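Local atomic coordinates of leucine aminopeptidase (Parabacteroides distasonis, PDB entry 3TC8), a protein that binds zinc and is probably an M28-family exopeptidase, with aminopeptidase or glutaminyl-peptide cyclotransferase activity likely. Residues F100-S105 / A125-S130; E224-A229 / L303-N308; L177-W182 / Q252-G257; G245-D250 / I266-E271. All blocks are in the same frame, centred on the assembly; numbering follows the deposited sequence. Where two conformers were deposited one is given.

Contact 1 (F100-S105 / A125-S130)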
loop_
_atom_site.group_PDB
_atom_site.type_symbol
_atom_site.label_atom_id
_atom_site.label_comp_id
_atom_site.label_asym_id
_atom_site.label_seq_id
_atom_site.Cartn_x
_atom_site.Cartn_y
_atom_site.Cartn_z
ATOM N N PHE A 100 1.758 1.182 -5.591
ATOM C CA PHE A 100 2.439 1.456 -4.309
ATOM C C PHE A 100 1.636 1.021 -3.137
ATOM O O PHE A 100 0.444 0.774 -3.209
ATOM C CB PHE A 100 2.925 2.919 -4.225
ATOM C CG PHE A 100 1.881 4.004 -4.353
ATOM C CD1 PHE A 100 1.256 4.290 -5.553
ATOM C CD2 PHE A 100 1.602 4.825 -3.280
ATOM C CE1 PHE A 100 0.402 5.346 -5.711
ATOM C CE2 PHE A 100 0.721 5.898 -3.438
ATOM C CZ PHE A 100 0.143 6.172 -4.621
ATOM N N ALA A 101 2.336 0.879 -2.013
ATOM C CA ALA A 101 1.770 0.437 -0.727
ATOM C C ALA A 101 2.797 0.796 0.361
ATOM O O ALA A 101 3.946 0.994 0.052
ATOM C CB ALA A 101 1.570 -1.098 -0.756
ATOM N N HIS A 102 2.312 0.903 1.591
ATOM C CA HIS A 102 3.250 1.087 2.707
ATOM C C HIS A 102 3.607 -0.261 3.298
ATOM O O HIS A 102 2.779 -1.176 3.376
ATOM C CB HIS A 102 2.707 2.041 3.789
ATOM C CG HIS A 102 1.817 1.454 4.820
ATOM N ND1 HIS A 102 2.318 1.034 6.036
ATOM C CD2 HIS A 102 0.491 1.219 4.869
ATOM C CE1 HIS A 102 1.353 0.537 6.770
ATOM N NE2 HIS A 102 0.223 0.664 6.116
ATOM N N TRP A 103 4.853 -0.389 3.776
ATOM C CA TRP A 103 5.348 -1.665 4.299
ATOM C C TRP A 103 5.642 -1.685 5.792
ATOM O O TRP A 103 5.847 -2.763 6.359
ATOM C CB TRP A 103 6.551 -2.198 3.502
ATOM C CG TRP A 103 7.836 -1.488 3.681
ATOM C CD1 TRP A 103 8.262 -0.395 3.003
ATOM C CD2 TRP A 103 8.931 -1.887 4.507
ATOM N NE1 TRP A 103 9.548 -0.079 3.382
ATOM C CE2 TRP A 103 10.002 -1.003 4.274
ATOM C CE3 TRP A 103 9.112 -2.925 5.428
ATOM C CZ2 TRP A 103 11.197 -1.125 4.958
ATOM C CZ3 TRP A 103 10.315 -3.061 6.071
ATOM C CH2 TRP A 103 11.345 -2.180 5.824
ATOM N N ASP A 104 5.743 -0.523 6.430
ATOM C CA ASP A 104 5.932 -0.462 7.866
ATOM C C ASP A 104 4.694 -0.898 8.620
ATOM O O ASP A 104 3.563 -0.866 8.097
ATOM C CB ASP A 104 6.329 0.951 8.294
ATOM C CG ASP A 104 5.265 1.996 7.987
ATOM O OD1 ASP A 104 4.793 2.048 6.834
ATOM O OD2 ASP A 104 4.934 2.774 8.923
ATOM N N SER A 105 4.928 -1.251 9.882
ATOM C CA SER A 105 3.856 -1.529 10.835
ATOM C C SER A 105 3.839 -0.458 11.912
ATOM O O SER A 105 4.868 -0.012 12.405
ATOM C CB SER A 105 4.154 -2.886 11.558
ATOM O OG SER A 105 4.339 -3.942 10.658
ATOM N N ALA A 125 -0.925 -6.949 9.507
ATOM C CA ALA A 125 -1.153 -7.903 8.432
ATOM C C ALA A 125 -1.972 -7.237 7.318
ATOM O O ALA A 125 -1.604 -7.375 6.141
ATOM C CB ALA A 125 -1.912 -9.114 8.966
ATOM N N ASP A 126 -3.094 -6.595 7.660
ATOM C CA ASP A 126 -3.882 -5.913 6.657
ATOM C C ASP A 126 -3.316 -4.524 6.389
ATOM O O ASP A 126 -3.195 -4.104 5.230
ATOM C CB ASP A 126 -5.344 -5.872 7.048
ATOM C CG ASP A 126 -6.298 -5.626 5.907
ATOM O OD1 ASP A 126 -5.913 -5.827 4.739
ATOM O OD2 ASP A 126 -7.451 -5.239 6.211
ATOM N N ASP A 127 -3.002 -3.763 7.441
ATOM C CA ASP A 127 -2.465 -2.415 7.345
ATOM C C ASP A 127 -0.959 -2.499 7.183
ATOM O O ASP A 127 -0.189 -2.421 8.134
ATOM C CB ASP A 127 -2.883 -1.663 8.554
ATOM C CG ASP A 127 -2.717 -0.180 8.482
ATOM O OD1 ASP A 127 -2.079 0.342 7.559
ATOM O OD2 ASP A 127 -3.224 0.460 9.446
ATOM N N GLY A 128 -0.541 -2.690 5.948
ATOM C CA GLY A 128 0.827 -2.874 5.511
ATOM C C GLY A 128 1.014 -4.173 4.741
ATOM O O GLY A 128 1.327 -4.184 3.541
ATOM N N GLY A 129 0.828 -5.296 5.392
ATOM C CA GLY A 129 1.090 -6.553 4.744
ATOM C C GLY A 129 0.310 -6.788 3.491
ATOM O O GLY A 129 0.854 -7.268 2.504
ATOM N N SER A 130 -0.976 -6.470 3.497
ATOM C CA SER A 130 -1.869 -6.855 2.380
ATOM C C SER A 130 -1.472 -6.158 1.091
ATOM O O SER A 130 -1.382 -6.812 0.048
ATOM C CB SER A 130 -3.316 -6.571 2.709
ATOM O OG SER A 130 -3.569 -5.169 2.814
HETATM O O HOH W 1 0.379 -2.156 2.221
HETATM O O HOH W 2 2.603 -3.547 8.508
#
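In the zinc site of this M28-type exopeptidase, His102, at the end of strand 96-102, stands behind the metal-binding Asp127, near the start of helix 125-144, as a second-shell residue. NE2 of His102 donates to OD1 of Asp127 over 2.7 Å, with 158° at the hydrogen. The donor meets that oxygen nearly along its C-O bond, while the carboxylate and imidazole planes stand 90° apart. The other ring nitrogen, ND1, donates to Asp104 OD1 at 2.8 Å, approaching from above that carboxylate's plane. Gly128 CA lies over one face of the imidazole, 3.9 Å from the ring centroid, in a CH-pi contact. The backbone angles of Gly128 by themselves call for glycine, and a CB would also stand about 3.0 Å from Asp104 O. The carbonyl oxygens His102 O and Gly128 O, both acceptors, are 3.3 Å apart, and one water lies within hydrogen-bonding distance of both; a second stands likewise between Asp104 O and Asp127 O. An alanine in place of His102 would probably leave Asp127 OD1 and Asp104 OD1 without their ring donors and set the Asp127 carboxylate freer to turn. Asp127 OD2 binds the zinc ion together with Asp160 and His281, and Asp104 is tied to the backbone of Glu159 and Asp160. The imidazole thus grips OD1 of a carboxylate whose OD2 binds the zinc, and probably helps to set its orientation.

Contact 2 (E224-A229 / L303-N308)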
loop_
_atom_site.group_PDB
_atom_site.type_symbol
_atom_site.label_atom_id
_atom_site.label_comp_id
_atom_site.label_asym_id
_atom_site.label_seq_id
_atom_site.Cartn_x
_atom_site.Cartn_y
_atom_site.Cartn_z
ATOM N N GLU A 224 -12.719 5.366 -12.243
ATOM C CA GLU A 224 -13.715 4.768 -13.103
ATOM C C GLU A 224 -13.172 3.565 -13.875
ATOM O O GLU A 224 -13.840 2.552 -14.001
ATOM C CB GLU A 224 -14.345 5.803 -14.023
ATOM C CG GLU A 224 -15.202 6.802 -13.207
ATOM C CD GLU A 224 -16.326 6.136 -12.461
ATOM O OE1 GLU A 224 -17.055 5.308 -13.107
ATOM O OE2 GLU A 224 -16.490 6.445 -11.254
HETATM N N MSE A 225 -11.969 3.688 -14.405
HETATM C CA MSE A 225 -11.365 2.593 -15.139
HETATM C C MSE A 225 -11.189 1.361 -14.256
HETATM O O MSE A 225 -11.517 0.245 -14.665
HETATM C CB MSE A 225 -10.007 3.038 -15.642
HETATM C CG MSE A 225 -9.104 1.949 -16.258
HETATM SE SE MSE A 225 -7.440 2.538 -16.941
HETATM C CE MSE A 225 -6.656 3.187 -15.302
ATOM N N VAL A 226 -10.685 1.555 -13.041
ATOM C CA VAL A 226 -10.473 0.455 -12.127
ATOM C C VAL A 226 -11.786 -0.176 -11.661
ATOM O O VAL A 226 -11.930 -1.399 -11.675
ATOM C CB VAL A 226 -9.571 0.912 -10.915
ATOM C CG1 VAL A 226 -9.507 -0.165 -9.833
ATOM C CG2 VAL A 226 -8.202 1.277 -11.434
ATOM N N TRP A 227 -12.769 0.653 -11.263
ATOM C CA TRP A 227 -14.000 0.118 -10.769
ATOM C C TRP A 227 -14.777 -0.583 -11.891
ATOM O O TRP A 227 -15.450 -1.592 -11.638
ATOM C CB TRP A 227 -14.864 1.226 -10.088
ATOM C CG TRP A 227 -14.680 1.308 -8.577
ATOM C CD1 TRP A 227 -15.644 1.050 -7.678
ATOM C CD2 TRP A 227 -13.466 1.530 -7.814
ATOM N NE1 TRP A 227 -15.138 1.124 -6.402
ATOM C CE2 TRP A 227 -13.809 1.438 -6.466
ATOM C CE3 TRP A 227 -12.174 1.852 -8.151
ATOM C CZ2 TRP A 227 -12.875 1.577 -5.437
ATOM C CZ3 TRP A 227 -11.227 1.975 -7.136
ATOM C CH2 TRP A 227 -11.594 1.866 -5.802
ATOM N N SER A 228 -14.703 -0.075 -13.111
ATOM C CA SER A 228 -15.358 -0.729 -14.238
ATOM C C SER A 228 -14.698 -2.055 -14.569
ATOM O O SER A 228 -15.384 -3.037 -14.846
ATOM C CB SER A 228 -15.318 0.189 -15.456
ATOM O OG SER A 228 -16.236 1.271 -15.295
ATOM N N ALA A 229 -13.375 -2.107 -14.558
ATOM C CA ALA A 229 -12.673 -3.382 -14.755
ATOM C C ALA A 229 -13.086 -4.400 -13.704
ATOM O O ALA A 229 -13.325 -5.561 -14.016
ATOM C CB ALA A 229 -11.143 -3.191 -14.790
ATOM N N LEU A 303 -4.144 -6.114 -12.288
ATOM C CA LEU A 303 -3.531 -6.697 -13.484
ATOM C C LEU A 303 -4.331 -6.357 -14.744
ATOM O O LEU A 303 -3.796 -6.041 -15.777
ATOM C CB LEU A 303 -3.419 -8.231 -13.340
ATOM C CG LEU A 303 -2.368 -8.715 -12.345
ATOM C CD1 LEU A 303 -2.435 -10.223 -12.226
ATOM C CD2 LEU A 303 -0.976 -8.285 -12.735
ATOM N N GLU A 304 -5.632 -6.532 -14.658
ATOM C CA GLU A 304 -6.503 -6.222 -15.812
ATOM C C GLU A 304 -6.295 -4.803 -16.320
ATOM O O GLU A 304 -6.230 -4.577 -17.520
ATOM C CB GLU A 304 -7.951 -6.483 -15.461
ATOM C CG GLU A 304 -8.940 -6.283 -16.631
ATOM C CD GLU A 304 -8.848 -7.388 -17.689
ATOM O OE1 GLU A 304 -8.420 -8.517 -17.365
ATOM O OE2 GLU A 304 -9.283 -7.159 -18.847
ATOM N N VAL A 305 -6.182 -3.847 -15.405
ATOM C CA VAL A 305 -6.041 -2.478 -15.736
ATOM C C VAL A 305 -4.679 -2.174 -16.381
ATOM O O VAL A 305 -4.574 -1.489 -17.431
ATOM C CB VAL A 305 -6.294 -1.669 -14.459
ATOM C CG1 VAL A 305 -5.908 -0.204 -14.653
ATOM C CG2 VAL A 305 -7.753 -1.823 -14.062
ATOM N N ILE A 306 -3.594 -2.662 -15.769
ATOM C CA ILE A 306 -2.282 -2.307 -16.262
ATOM C C ILE A 306 -1.920 -3.045 -17.552
ATOM O O ILE A 306 -1.141 -2.532 -18.335
ATOM C CB ILE A 306 -1.160 -2.436 -15.196
ATOM C CG1 ILE A 306 -0.884 -3.918 -14.836
ATOM C CG2 ILE A 306 -1.513 -1.604 -13.955
ATOM C CD1 ILE A 306 0.206 -4.135 -13.821
ATOM N N TYR A 307 -2.458 -4.246 -17.745
ATOM C CA TYR A 307 -2.215 -4.985 -18.977
ATOM C C TYR A 307 -3.205 -4.655 -20.059
ATOM O O TYR A 307 -2.879 -4.892 -21.233
ATOM C CB TYR A 307 -2.312 -6.492 -18.723
ATOM C CG TYR A 307 -1.061 -7.091 -18.112
ATOM C CD1 TYR A 307 -0.798 -7.014 -16.740
ATOM C CD2 TYR A 307 -0.144 -7.737 -18.891
ATOM C CE1 TYR A 307 0.338 -7.587 -16.187
ATOM C CE2 TYR A 307 1.020 -8.298 -18.349
ATOM C CZ TYR A 307 1.286 -8.211 -16.992
ATOM O OH TYR A 307 2.363 -8.780 -16.385
ATOM N N ASN A 308 -4.419 -4.247 -19.720
ATOM C CA ASN A 308 -5.512 -4.397 -20.649
ATOM C C ASN A 308 -6.610 -3.347 -20.545
ATOM O O ASN A 308 -7.693 -3.578 -21.069
ATOM C CB ASN A 308 -6.122 -5.793 -20.499
ATOM C CG ASN A 308 -6.936 -6.242 -21.679
ATOM O OD1 ASN A 308 -6.582 -5.966 -22.842
ATOM N ND2 ASN A 308 -7.970 -7.002 -21.409
#
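Selenomethionine Met225 and Val305 meet where helix 213-233 crosses helix 292-308, two helices that both pack on strand 195-200 of the central mixed sheet through Tyr195. The segment axes approach to 9.6 Å at a crossing angle of 116°, with Val226 and Val305 nearest in the backbone. From CB the Met225 chain sets out toward the other helix, its CG anti to the backbone N (chi1 171°). That CG is 4.2 Å from Val305 CG1, and SE comes nearer to the same methyl, at 3.9 Å. A bend at chi3 (63°) then brings the terminal CE in to 3.5 Å from Val305 CG1. The other valine methyl, CG2, serves the rest of the crossing: it lies near Val226 CA and CG2 and against Ala229 CB. Val305 was modelled in two conformers, and these methyl contacts belong to one of them. Glu304 passes its CG by Ala229 CB, while its carboxylate is taken up near the C terminus of the chain, where OE2 forms a salt bridge with Arg309. The same OE2 accepts a hydrogen bond from Asn308 ND2, 2.9 Å away, which reaches it from above the carboxylate plane.

Contact 3 (L177-W182 / Q252-G257)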
loop_
_atom_site.group_PDB
_atom_site.type_symbol
_atom_site.label_atom_id
_atom_site.label_comp_id
_atom_site.label_asym_id
_atom_site.label_seq_id
_atom_site.Cartn_x
_atom_site.Cartn_y
_atom_site.Cartn_z
ATOM N N LEU A 177 5.424 9.461 6.004
ATOM C CA LEU A 177 6.685 10.182 5.992
ATOM C C LEU A 177 7.592 9.738 4.839
ATOM O O LEU A 177 8.312 10.559 4.261
ATOM C CB LEU A 177 7.409 9.996 7.333
ATOM C CG LEU A 177 6.710 10.552 8.554
ATOM C CD1 LEU A 177 7.445 10.138 9.815
ATOM C CD2 LEU A 177 6.534 12.089 8.472
ATOM N N GLY A 178 7.615 8.429 4.546
ATOM C CA GLY A 178 8.446 7.955 3.440
ATOM C C GLY A 178 8.006 8.494 2.095
ATOM O O GLY A 178 8.852 8.861 1.270
ATOM N N THR A 179 6.707 8.561 1.874
ATOM C CA THR A 179 6.172 9.104 0.650
ATOM C C THR A 179 6.481 10.583 0.540
ATOM O O THR A 179 6.836 11.079 -0.532
ATOM C CB THR A 179 4.641 8.898 0.521
ATOM O OG1 THR A 179 4.384 7.505 0.700
ATOM C CG2 THR A 179 4.160 9.312 -0.852
ATOM N N GLN A 180 6.363 11.315 1.652
ATOM C CA GLN A 180 6.712 12.719 1.622
ATOM C C GLN A 180 8.152 12.918 1.165
ATOM O O GLN A 180 8.463 13.844 0.415
ATOM C CB GLN A 180 6.453 13.385 2.975
ATOM C CG GLN A 180 4.939 13.537 3.310
ATOM C CD GLN A 180 4.754 14.196 4.639
ATOM O OE1 GLN A 180 5.141 15.368 4.796
ATOM N NE2 GLN A 180 4.260 13.487 5.621
ATOM N N PHE A 181 9.087 12.116 1.706
ATOM C CA PHE A 181 10.474 12.230 1.353
ATOM C C PHE A 181 10.673 11.929 -0.131
ATOM O O PHE A 181 11.331 12.685 -0.836
ATOM C CB PHE A 181 11.321 11.295 2.191
ATOM C CG PHE A 181 12.792 11.409 1.836
ATOM C CD1 PHE A 181 13.551 12.396 2.407
ATOM C CD2 PHE A 181 13.363 10.575 0.891
ATOM C CE1 PHE A 181 14.869 12.567 2.032
ATOM C CE2 PHE A 181 14.722 10.745 0.529
ATOM C CZ PHE A 181 15.436 11.752 1.085
ATOM N N TRP A 182 10.114 10.816 -0.607
ATOM C CA TRP A 182 10.287 10.393 -1.980
ATOM C C TRP A 182 9.705 11.412 -2.964
ATOM O O TRP A 182 10.278 11.681 -4.008
ATOM C CB TRP A 182 9.613 9.032 -2.162
ATOM C CG TRP A 182 9.604 8.564 -3.595
ATOM C CD1 TRP A 182 10.587 7.890 -4.274
ATOM C CD2 TRP A 182 8.542 8.797 -4.536
ATOM N NE1 TRP A 182 10.179 7.695 -5.564
ATOM C CE2 TRP A 182 8.932 8.238 -5.764
ATOM C CE3 TRP A 182 7.284 9.364 -4.439
ATOM C CZ2 TRP A 182 8.095 8.250 -6.879
ATOM C CZ3 TRP A 182 6.453 9.399 -5.562
ATOM C CH2 TRP A 182 6.865 8.847 -6.756
ATOM N N GLN A 252 -2.130 10.943 -1.419
ATOM C CA GLN A 252 -2.267 12.413 -1.413
ATOM C C GLN A 252 -0.926 13.111 -1.609
ATOM O O GLN A 252 -0.860 14.174 -2.196
ATOM C CB GLN A 252 -2.961 12.931 -0.182
ATOM C CG GLN A 252 -2.151 12.993 1.020
ATOM C CD GLN A 252 -3.016 13.354 2.220
ATOM O OE1 GLN A 252 -4.017 12.689 2.460
ATOM N NE2 GLN A 252 -2.574 14.336 3.021
ATOM N N TYR A 253 0.144 12.491 -1.094
ATOM C CA TYR A 253 1.459 13.064 -1.173
ATOM C C TYR A 253 2.119 12.814 -2.523
ATOM O O TYR A 253 2.936 13.608 -2.960
ATOM C CB TYR A 253 2.294 12.613 0.030
ATOM C CG TYR A 253 1.819 13.127 1.331
ATOM C CD1 TYR A 253 2.047 14.447 1.705
ATOM C CD2 TYR A 253 1.098 12.324 2.184
ATOM C CE1 TYR A 253 1.607 14.936 2.945
ATOM C CE2 TYR A 253 0.618 12.803 3.412
ATOM C CZ TYR A 253 0.874 14.090 3.791
ATOM O OH TYR A 253 0.435 14.535 5.002
ATOM N N VAL A 254 1.741 11.713 -3.179
ATOM C CA VAL A 254 2.167 11.488 -4.558
ATOM C C VAL A 254 1.497 12.542 -5.459
ATOM O O VAL A 254 2.179 13.135 -6.307
ATOM C CB VAL A 254 1.851 10.071 -5.013
ATOM C CG1 VAL A 254 2.129 9.905 -6.495
ATOM C CG2 VAL A 254 2.611 9.037 -4.149
ATOM N N ILE A 255 0.211 12.813 -5.249
ATOM C CA ILE A 255 -0.531 13.804 -6.019
ATOM C C ILE A 255 0.095 15.186 -5.819
ATOM O O ILE A 255 0.431 15.880 -6.777
ATOM C CB ILE A 255 -2.018 13.781 -5.602
ATOM C CG1 ILE A 255 -2.691 12.483 -6.063
ATOM C CG2 ILE A 255 -2.764 15.027 -6.186
ATOM C CD1 ILE A 255 -4.047 12.188 -5.317
ATOM N N SER A 256 0.296 15.573 -4.571
ATOM C CA SER A 256 0.767 16.930 -4.304
ATOM C C SER A 256 2.230 17.119 -4.679
ATOM O O SER A 256 2.625 18.198 -5.149
ATOM C CB SER A 256 0.528 17.314 -2.856
ATOM O OG SER A 256 1.283 16.548 -1.935
ATOM N N GLY A 257 3.073 16.122 -4.414
ATOM C CA GLY A 257 4.512 16.256 -4.595
ATOM C C GLY A 257 5.023 15.935 -5.985
ATOM O O GLY A 257 6.026 16.489 -6.428
#
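Gln180 NE2, lying 3.9 Å from Tyr253 CZ, donates to the backbone oxygen of Asp173 and weakly to that of Trp175. Held there, the amide of Gln180 stacks on the tyrosine ring with the two planes 11° apart. Gln180 CG lies over the same ring in a CH-pi contact, 3.7 Å from its centroid, and Gln252 CG covers the opposite face. Tyr253 OH is hydrogen-bonded to Asp173 OD1, so one aspartate ties down both stacked groups. Helices 177-184 and 250-258 run nearly parallel here, their segment axes 8.9 Å apart at a crossing angle of -16°, and lie on the central sheet, where Val254 and Trp182 both touch Leu98. On the sheet-facing side, Thr179 has CG2 anti to its backbone N, which puts this methyl 3.7 Å from Val254 CG2. Val254 CG2 also reaches Trp182 CZ3 at 4.1 Å. An alanine in place of Tyr253 would probably open a gap beside Gln180, leaving its amide without a stacking partner and Asp173 OD1 without the phenol. Thr179 OG1 is hydrogen-bonded to Asp250 OD1, a buried hydroxyl thus satisfied by a carboxylate of the partner helix beside the methyl packing.

Contact 4 (G245-D250 / I266-E271)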
loop_
_atom_site.group_PDB
_atom_site.type_symbol
_atom_site.label_atom_id
_atom_site.label_comp_id
_atom_site.label_asym_id
_atom_site.label_seq_id
_atom_site.Cartn_x
_atom_site.Cartn_y
_atom_site.Cartn_z
ATOM N N GLY A 245 -15.528 8.000 1.660
ATOM C CA GLY A 245 -15.006 9.142 2.407
ATOM C C GLY A 245 -13.663 9.621 1.886
ATOM O O GLY A 245 -13.073 9.026 0.970
ATOM N N ALA A 246 -13.205 10.734 2.429
ATOM C CA ALA A 246 -11.856 11.225 2.210
ATOM C C ALA A 246 -10.915 10.564 3.216
ATOM O O ALA A 246 -11.203 10.580 4.408
ATOM C CB ALA A 246 -11.783 12.724 2.381
ATOM N N ILE A 247 -9.853 9.939 2.736
ATOM C CA ILE A 247 -8.908 9.191 3.540
ATOM C C ILE A 247 -7.495 9.755 3.351
ATOM O O ILE A 247 -6.989 9.813 2.247
ATOM C CB ILE A 247 -8.971 7.694 3.186
ATOM C CG1 ILE A 247 -10.380 7.132 3.417
ATOM C CG2 ILE A 247 -7.930 6.919 3.970
ATOM C CD1 ILE A 247 -10.637 5.739 2.885
ATOM N N THR A 248 -6.835 10.113 4.461
ATOM C CA THR A 248 -5.429 10.511 4.447
ATOM C C THR A 248 -4.594 9.269 4.186
ATOM O O THR A 248 -4.695 8.286 4.899
ATOM C CB THR A 248 -5.025 11.106 5.808
ATOM O OG1 THR A 248 -5.827 12.248 6.082
ATOM C CG2 THR A 248 -3.538 11.434 5.828
ATOM N N ASP A 249 -3.808 9.299 3.128
ATOM C CA ASP A 249 -2.990 8.149 2.779
ATOM C C ASP A 249 -1.898 8.558 1.823
ATOM O O ASP A 249 -1.810 9.726 1.393
ATOM C CB ASP A 249 -3.879 7.044 2.199
ATOM C CG ASP A 249 -3.449 5.641 2.561
ATOM O OD1 ASP A 249 -2.300 5.450 3.011
ATOM O OD2 ASP A 249 -4.298 4.688 2.381
ATOM N N ASP A 250 -1.001 7.633 1.483
ATOM C CA ASP A 250 0.175 7.982 0.744
ATOM C C ASP A 250 -0.117 8.645 -0.593
ATOM O O ASP A 250 0.675 9.435 -1.080
ATOM C CB ASP A 250 1.035 6.710 0.502
ATOM C CG ASP A 250 1.705 6.116 1.768
ATOM O OD1 ASP A 250 2.485 6.829 2.375
ATOM O OD2 ASP A 250 1.457 4.944 2.090
ATOM N N ILE A 266 -8.799 0.797 -0.854
ATOM C CA ILE A 266 -8.723 0.660 0.602
ATOM C C ILE A 266 -10.054 0.275 1.168
ATOM O O ILE A 266 -11.084 0.824 0.786
ATOM C CB ILE A 266 -8.162 1.966 1.256
ATOM C CG1 ILE A 266 -8.120 1.833 2.779
ATOM C CG2 ILE A 266 -8.924 3.210 0.832
ATOM C CD1 ILE A 266 -7.291 2.912 3.469
ATOM N N ASN A 267 -10.044 -0.672 2.085
ATOM C CA ASN A 267 -11.265 -1.068 2.789
ATOM C C ASN A 267 -11.795 0.119 3.610
ATOM O O ASN A 267 -11.107 0.622 4.502
ATOM C CB ASN A 267 -10.893 -2.281 3.649
ATOM C CG ASN A 267 -12.091 -2.983 4.277
ATOM O OD1 ASN A 267 -13.264 -2.616 4.049
ATOM N ND2 ASN A 267 -11.793 -4.006 5.082
ATOM N N TYR A 268 -13.016 0.552 3.306
ATOM C CA TYR A 268 -13.688 1.623 3.982
ATOM C C TYR A 268 -15.056 1.147 4.407
ATOM O O TYR A 268 -15.773 0.518 3.638
ATOM C CB TYR A 268 -13.857 2.818 3.031
ATOM C CG TYR A 268 -14.677 3.961 3.563
ATOM C CD1 TYR A 268 -14.158 4.848 4.496
ATOM C CD2 TYR A 268 -15.951 4.202 3.070
ATOM C CE1 TYR A 268 -14.917 5.928 4.969
ATOM C CE2 TYR A 268 -16.713 5.266 3.527
ATOM C CZ TYR A 268 -16.196 6.135 4.464
ATOM O OH TYR A 268 -16.923 7.212 4.930
ATOM N N ASP A 269 -15.453 1.515 5.621
ATOM C CA ASP A 269 -16.777 1.209 6.154
ATOM C C ASP A 269 -17.508 2.485 6.478
ATOM O O ASP A 269 -17.140 3.105 7.459
ATOM C CB ASP A 269 -16.628 0.406 7.414
ATOM C CG ASP A 269 -17.982 -0.016 8.011
ATOM O OD1 ASP A 269 -19.056 0.509 7.582
ATOM O OD2 ASP A 269 -17.918 -0.867 8.889
ATOM N N PRO A 270 -18.551 2.882 5.697
ATOM C CA PRO A 270 -19.228 4.215 5.846
ATOM C C PRO A 270 -19.993 4.438 7.135
ATOM O O PRO A 270 -20.410 5.576 7.443
ATOM C CB PRO A 270 -20.258 4.216 4.721
ATOM C CG PRO A 270 -20.319 2.791 4.240
ATOM C CD PRO A 270 -19.041 2.149 4.517
ATOM N N GLU A 271 -20.131 3.361 7.856
ATOM C CA GLU A 271 -20.876 3.322 9.121
ATOM C C GLU A 271 -19.978 2.992 10.355
ATOM O O GLU A 271 -20.489 3.039 11.479
ATOM C CB GLU A 271 -22.051 2.325 9.006
ATOM C CG GLU A 271 -22.905 2.380 7.692
ATOM C CD GLU A 271 -23.641 3.719 7.404
ATOM O OE1 GLU A 271 -24.015 4.490 8.348
ATOM O OE2 GLU A 271 -23.907 3.943 6.197
#
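The Tyr268 ring carries Gly245 N over one face, 3.4 Å above the plane and offset toward the rim, where CZ is its nearest atom. Ile247 CD1 approaches the same ring obliquely and comes within 4.0 Å of Tyr268 CD1. Tyr268 has CG anti to the backbone N (chi1 174°), which starts the ring out toward the glycine. A CB on Gly245 would stand 2.8 Å from Tyr268 OH, a clash, so this close backbone approach suits glycine. The two segments are loops of the M28 fold: 245-250 leads into helix 250-258, while 266-271 leaves strand 262-266, the outermost strand at one side of the sheet. Between them Ile247 and Ile266 reach toward each other tip to tip, with Ile247 CD1 3.7 Å from Ile266 CG2. Farther along, the CD1 tip of Ile266 meets a carboxylate, 3.6 Å from Asp249 OD2. OD1 of that aspartate accepts a hydrogen bond from Asp250 N at 3.0 Å, while OD2 lies close to the carboxylate oxygens Asp200 OD2 and Asp264 OD2. At the far end of 266-271 an Asx turn forms, Asp269 OD1 accepting from Glu271 N at 3.1 Å.

Contact 1 holds the zinc-binding Asp127, and contacts 3 and 4 join it through helix 250-258. Phe100 CE2 of contact 1 packs on Val254 CG2 of contact 3 at 3.7 Å, and His102 CB lies 3.6 Å from Asp250 OD2 of contact 4. Asp250 also ties contact 4 to contact 3, its OD1 lying 2.6 Å from Thr179 OG1. Asp249 of contact 4 has its side chain about 8 Å from the zinc ion, whereas that of Thr179 in contact 3 is about 13 Å from it. Contact 2 touches none of the others, its nearest atoms about 6 Å from those of contact 4, and joins helices away from the metal site.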